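Local coordinates for uncharacterized protein PA2218 (Pseudomonas aeruginosa, PDB 2HDW) that is of uncharacterised function but has an alpha/beta-hydrolase fold and is probably a hydrolase, at residues I173-L186 against R194-M206. Residues are numbered along the deposited sequence; the frame is centred on the assembly and turned at random.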
loop_
_atom_site.group_PDB
_atom_site.type_symbol
_atom_site.label_atom_id
_atom_site.label_comp_id
_atom_site.label_asym_id
_atom_site.label_seq_id
_atom_site.Cartn_x
_atom_site.Cartn_y
_atom_site.Cartn_z
ATOM N N ILE A 173 -16.123 -1.464 -8.333
ATOM C CA ILE A 173 -14.974 -1.136 -7.486
ATOM C C ILE A 173 -13.727 -1.948 -7.816
ATOM O O ILE A 173 -13.788 -3.165 -8.005
ATOM C CB ILE A 173 -15.289 -1.378 -5.983
ATOM C CG1 ILE A 173 -16.565 -0.635 -5.577
ATOM C CG2 ILE A 173 -14.104 -0.930 -5.116
ATOM C CD1 ILE A 173 -16.490 0.848 -5.746
ATOM N N GLY A 174 -12.596 -1.254 -7.877
ATOM C CA GLY A 174 -11.324 -1.896 -8.137
ATOM C C GLY A 174 -10.339 -1.405 -7.095
ATOM O O GLY A 174 -10.655 -0.505 -6.307
ATOM N N VAL A 175 -9.151 -2.000 -7.059
ATOM C CA VAL A 175 -8.136 -1.566 -6.113
ATOM C C VAL A 175 -6.752 -1.547 -6.739
ATOM O O VAL A 175 -6.476 -2.291 -7.681
ATOM C CB VAL A 175 -8.061 -2.472 -4.862
ATOM C CG1 VAL A 175 -9.343 -2.367 -4.051
ATOM C CG2 VAL A 175 -7.791 -3.906 -5.273
ATOM N N ILE A 176 -5.893 -0.671 -6.224
ATOM C CA ILE A 176 -4.514 -0.598 -6.694
ATOM C C ILE A 176 -3.604 -0.756 -5.472
ATOM O O ILE A 176 -3.740 -0.020 -4.490
ATOM C CB ILE A 176 -4.188 0.755 -7.378
ATOM C CG1 ILE A 176 -5.003 0.919 -8.663
ATOM C CG2 ILE A 176 -2.695 0.805 -7.730
ATOM C CD1 ILE A 176 -4.882 2.305 -9.291
ATOM N N GLY A 177 -2.695 -1.724 -5.534
ATOM C CA GLY A 177 -1.769 -1.954 -4.437
ATOM C C GLY A 177 -0.367 -1.574 -4.874
ATOM O O GLY A 177 0.170 -2.151 -5.820
ATOM N N ILE A 178 0.225 -0.606 -4.183
ATOM C CA ILE A 178 1.561 -0.123 -4.505
ATOM C C ILE A 178 2.618 -0.672 -3.546
ATOM O O ILE A 178 2.396 -0.749 -2.337
ATOM C CB ILE A 178 1.638 1.427 -4.420
ATOM C CG1 ILE A 178 0.485 2.066 -5.196
ATOM C CG2 ILE A 178 2.976 1.907 -4.968
ATOM C CD1 ILE A 178 0.313 3.554 -4.924
ATOM N N CYS A 179 3.766 -1.048 -4.092
ATOM C CA CYS A 179 4.863 -1.540 -3.274
ATOM C C CYS A 179 4.388 -2.677 -2.362
ATOM O O CYS A 179 3.767 -3.637 -2.823
ATOM C CB CYS A 179 5.414 -0.367 -2.451
ATOM S SG CYS A 179 7.052 -0.598 -1.700
ATOM N N GLY A 180 4.669 -2.556 -1.067
ATOM C CA GLY A 180 4.267 -3.580 -0.118
ATOM C C GLY A 180 2.775 -3.864 -0.092
ATOM O O GLY A 180 2.353 -4.971 0.240
ATOM N N TRP A 181 1.959 -2.874 -0.437
ATOM C CA TRP A 181 0.523 -3.099 -0.429
ATOM C C TRP A 181 0.019 -3.773 -1.695
ATOM O O TRP A 181 -1.179 -4.063 -1.832
ATOM C CB TRP A 181 -0.215 -1.794 -0.160
ATOM C CG TRP A 181 -0.199 -1.478 1.300
ATOM C CD1 TRP A 181 0.868 -1.038 2.040
ATOM C CD2 TRP A 181 -1.270 -1.685 2.225
ATOM N NE1 TRP A 181 0.525 -0.967 3.375
ATOM C CE2 TRP A 181 -0.781 -1.361 3.514
ATOM C CE3 TRP A 181 -2.596 -2.119 2.091
ATOM C CZ2 TRP A 181 -1.573 -1.460 4.660
ATOM C CZ3 TRP A 181 -3.385 -2.216 3.233
ATOM C CH2 TRP A 181 -2.868 -1.887 4.502
ATOM N N GLY A 182 0.940 -4.024 -2.622
ATOM C CA GLY A 182 0.574 -4.727 -3.835
ATOM C C GLY A 182 0.243 -6.143 -3.382
ATOM O O GLY A 182 -0.699 -6.761 -3.856
ATOM N N GLY A 183 1.028 -6.652 -2.435
ATOM C CA GLY A 183 0.786 -7.987 -1.920
ATOM C C GLY A 183 -0.507 -8.029 -1.123
ATOM O O GLY A 183 -1.278 -8.983 -1.223
ATOM N N MET A 184 -0.749 -6.988 -0.328
ATOM C CA MET A 184 -1.965 -6.912 0.476
ATOM C C MET A 184 -3.207 -6.770 -0.415
ATOM O O MET A 184 -4.272 -7.295 -0.088
ATOM C CB MET A 184 -1.893 -5.732 1.456
ATOM C CG MET A 184 -1.726 -6.116 2.945
ATOM S SD MET A 184 -0.097 -6.782 3.431
ATOM C CE MET A 184 0.862 -5.245 3.557
ATOM N N ALA A 185 -3.071 -6.064 -1.534
ATOM C CA ALA A 185 -4.195 -5.877 -2.448
ATOM C C ALA A 185 -4.625 -7.218 -3.040
ATOM O O ALA A 185 -5.809 -7.541 -3.063
ATOM C CB ALA A 185 -3.823 -4.898 -3.571
ATOM N N LEU A 186 -3.664 -8.001 -3.516
ATOM C CA LEU A 186 -3.974 -9.310 -4.091
ATOM C C LEU A 186 -4.580 -10.205 -3.017
ATOM O O LEU A 186 -5.503 -10.977 -3.287
ATOM C CB LEU A 186 -2.706 -9.962 -4.655
ATOM C CG LEU A 186 -2.079 -9.237 -5.848
ATOM C CD1 LEU A 186 -0.700 -9.810 -6.152
ATOM C CD2 LEU A 186 -3.002 -9.366 -7.054
ATOM N N ARG A 194 -16.357 -8.492 -3.701
ATOM C CA ARG A 194 -16.915 -7.228 -4.175
ATOM C C ARG A 194 -15.942 -6.515 -5.119
ATOM O O ARG A 194 -16.367 -5.812 -6.034
ATOM C CB ARG A 194 -17.236 -6.317 -2.992
ATOM C CG ARG A 194 -18.233 -6.891 -1.995
ATOM C CD ARG A 194 -18.347 -5.987 -0.784
ATOM N NE ARG A 194 -17.060 -5.842 -0.115
ATOM C CZ ARG A 194 -16.802 -4.956 0.840
ATOM N NH1 ARG A 194 -17.751 -4.122 1.253
ATOM N NH2 ARG A 194 -15.579 -4.883 1.365
ATOM N N VAL A 195 -14.637 -6.694 -4.898
ATOM C CA VAL A 195 -13.619 -6.049 -5.729
ATOM C C VAL A 195 -13.562 -6.744 -7.092
ATOM O O VAL A 195 -13.248 -7.936 -7.189
ATOM C CB VAL A 195 -12.234 -6.087 -5.038
ATOM C CG1 VAL A 195 -11.232 -5.265 -5.828
ATOM C CG2 VAL A 195 -12.351 -5.548 -3.613
ATOM N N LYS A 196 -13.867 -5.982 -8.139
ATOM C CA LYS A 196 -13.937 -6.499 -9.506
ATOM C C LYS A 196 -12.643 -6.700 -10.285
ATOM O O LYS A 196 -12.589 -7.538 -11.181
ATOM C CB LYS A 196 -14.868 -5.607 -10.336
ATOM C CG LYS A 196 -16.294 -5.523 -9.812
ATOM C CD LYS A 196 -16.927 -6.903 -9.683
ATOM C CE LYS A 196 -18.450 -6.812 -9.618
ATOM N NZ LYS A 196 -18.912 -5.949 -8.509
ATOM N N ALA A 197 -11.616 -5.925 -9.967
ATOM C CA ALA A 197 -10.342 -6.034 -10.670
ATOM C C ALA A 197 -9.259 -5.474 -9.768
ATOM O O ALA A 197 -9.552 -4.698 -8.860
ATOM C CB ALA A 197 -10.396 -5.252 -11.984
ATOM N N VAL A 198 -8.011 -5.860 -10.026
ATOM C CA VAL A 198 -6.895 -5.415 -9.206
ATOM C C VAL A 198 -5.613 -5.196 -10.002
ATOM O O VAL A 198 -5.255 -5.994 -10.871
ATOM C CB VAL A 198 -6.594 -6.446 -8.075
ATOM C CG1 VAL A 198 -6.239 -7.805 -8.686
ATOM C CG2 VAL A 198 -5.453 -5.947 -7.196
ATOM N N VAL A 199 -4.935 -4.097 -9.681
ATOM C CA VAL A 199 -3.663 -3.723 -10.292
ATOM C C VAL A 199 -2.650 -3.588 -9.166
ATOM O O VAL A 199 -2.988 -3.094 -8.097
ATOM C CB VAL A 199 -3.740 -2.339 -10.986
ATOM C CG1 VAL A 199 -2.324 -1.803 -11.242
ATOM C CG2 VAL A 199 -4.498 -2.447 -12.287
ATOM N N THR A 200 -1.420 -4.044 -9.391
ATOM C CA THR A 200 -0.373 -3.890 -8.389
ATOM C C THR A 200 0.737 -3.108 -9.078
ATOM O O THR A 200 0.962 -3.273 -10.279
ATOM C CB THR A 200 0.203 -5.243 -7.898
ATOM O OG1 THR A 200 0.733 -5.981 -9.007
ATOM C CG2 THR A 200 -0.870 -6.061 -7.194
ATOM N N SER A 201 1.411 -2.241 -8.334
ATOM C CA SER A 201 2.493 -1.455 -8.912
ATOM C C SER A 201 3.783 -1.669 -8.123
ATOM O O SER A 201 3.814 -1.453 -6.911
ATOM C CB SER A 201 2.120 0.032 -8.920
ATOM O OG SER A 201 3.057 0.789 -9.670
ATOM N N THR A 202 4.832 -2.110 -8.816
ATOM C CA THR A 202 6.142 -2.354 -8.202
ATOM C C THR A 202 5.976 -2.972 -6.802
ATOM O O THR A 202 6.540 -2.504 -5.807
ATOM C CB THR A 202 6.973 -1.021 -8.159
ATOM O OG1 THR A 202 8.338 -1.316 -7.846
ATOM C CG2 THR A 202 6.409 -0.039 -7.120
ATOM N N MET A 203 5.217 -4.064 -6.757
ATOM C CA MET A 203 4.887 -4.756 -5.514
ATOM C C MET A 203 5.982 -5.520 -4.785
ATOM O O MET A 203 7.017 -5.885 -5.350
ATOM C CB MET A 203 3.714 -5.738 -5.749
ATOM C CG MET A 203 4.102 -7.078 -6.420
ATOM S SD MET A 203 2.782 -8.368 -6.466
ATOM C CE MET A 203 2.955 -9.132 -4.850
ATOM N N TYR A 204 5.696 -5.765 -3.508
ATOM C CA TYR A 204 6.521 -6.544 -2.592
ATOM C C TYR A 204 5.483 -7.464 -1.954
ATOM O O TYR A 204 4.302 -7.118 -1.892
ATOM C CB TYR A 204 7.057 -5.692 -1.437
ATOM C CG TYR A 204 8.464 -5.148 -1.526
ATOM C CD1 TYR A 204 8.824 -4.228 -2.512
ATOM C CD2 TYR A 204 9.400 -5.440 -0.528
ATOM C CE1 TYR A 204 10.069 -3.602 -2.492
ATOM C CE2 TYR A 204 10.648 -4.819 -0.501
ATOM C CZ TYR A 204 10.972 -3.895 -1.482
ATOM O OH TYR A 204 12.175 -3.221 -1.423
ATOM N N ASP A 205 5.910 -8.633 -1.500
ATOM C CA ASP A 205 5.027 -9.518 -0.750
ATOM C C ASP A 205 5.732 -9.326 0.593
ATOM O O ASP A 205 6.798 -9.904 0.812
ATOM C CB ASP A 205 5.152 -10.977 -1.207
ATOM C CG ASP A 205 4.509 -11.952 -0.229
ATOM O OD1 ASP A 205 4.398 -11.604 0.963
ATOM O OD2 ASP A 205 4.134 -13.074 -0.635
ATOM N N MET A 206 5.179 -8.492 1.473
ATOM C CA MET A 206 5.843 -8.237 2.746
ATOM C C MET A 206 6.109 -9.452 3.646
ATOM O O MET A 206 7.067 -9.430 4.428
ATOM C CB MET A 206 5.106 -7.143 3.536
ATOM C CG MET A 206 5.127 -5.737 2.889
ATOM S SD MET A 206 6.776 -5.104 2.356
ATOM C CE MET A 206 7.629 -5.148 3.939
HETATM O O HOH W 1 2.460 -7.509 1.118
#
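With chi1 at -164°, Cys179 turns SG to the side opposite its own amide nitrogen and brings it obliquely against the Tyr204 ring, 4.1 Å from Tyr204 CD1. Met203, bent at chi3 (-84°), folds its thioether back over the start of helix 180-186: CE rests on Gly183 CA, while Met203 SD lies 3.8 Å from Leu186 CD1. Leu186 crosses both Met203 and Thr200 at about a right angle, its CG 3.7 Å from Thr200 CG2, and CD2 reaches Val198 CG1. Farther along this face, Val175 CG2 fits between Val195 CG1 and Val198 CG2. On the other face Ile176 and Val199 lie side by side, under helix 356-366.

Between these two layers, strands 173-178 and 197-201 pair in parallel through Val175, Gly177, Ala197, Val199 and Ser201. The ladder ends where Cys179 N donates to Ser201 O at 2.8 Å. Cys179 then takes a positive phi (53°), and the chain turns sharply into the helix. Its carbonyl is gripped from opposite faces: Gly182 N reaches Cys179 O at 2.9 Å, and Tyr204 N donates to Cys179 O at 3.0 Å from above the carbonyl plane. A water bridges Gly180 O, to which it donates at 2.7 Å, and Met206 N. Gly180, Gly182 and Gly183, without side chains, let Tyr204, Met203 and Met206 lie close to the helix backbone.

This is a beta-alpha-beta unit in the central sheet, and its strand-turn-helix corner resembles the nucleophile elbow of alpha/beta hydrolases, with Cys179 at the apex. Tyr204 OH is hydrogen-bonded to the hydroxyls of Tyr214 and Tyr263 and to His318 NE2. The backbone bonds at Cys179 N and O thus fix the bend, consistent with a buried, well-defined position for the Cys179 sulfur beside the tyrosine ring.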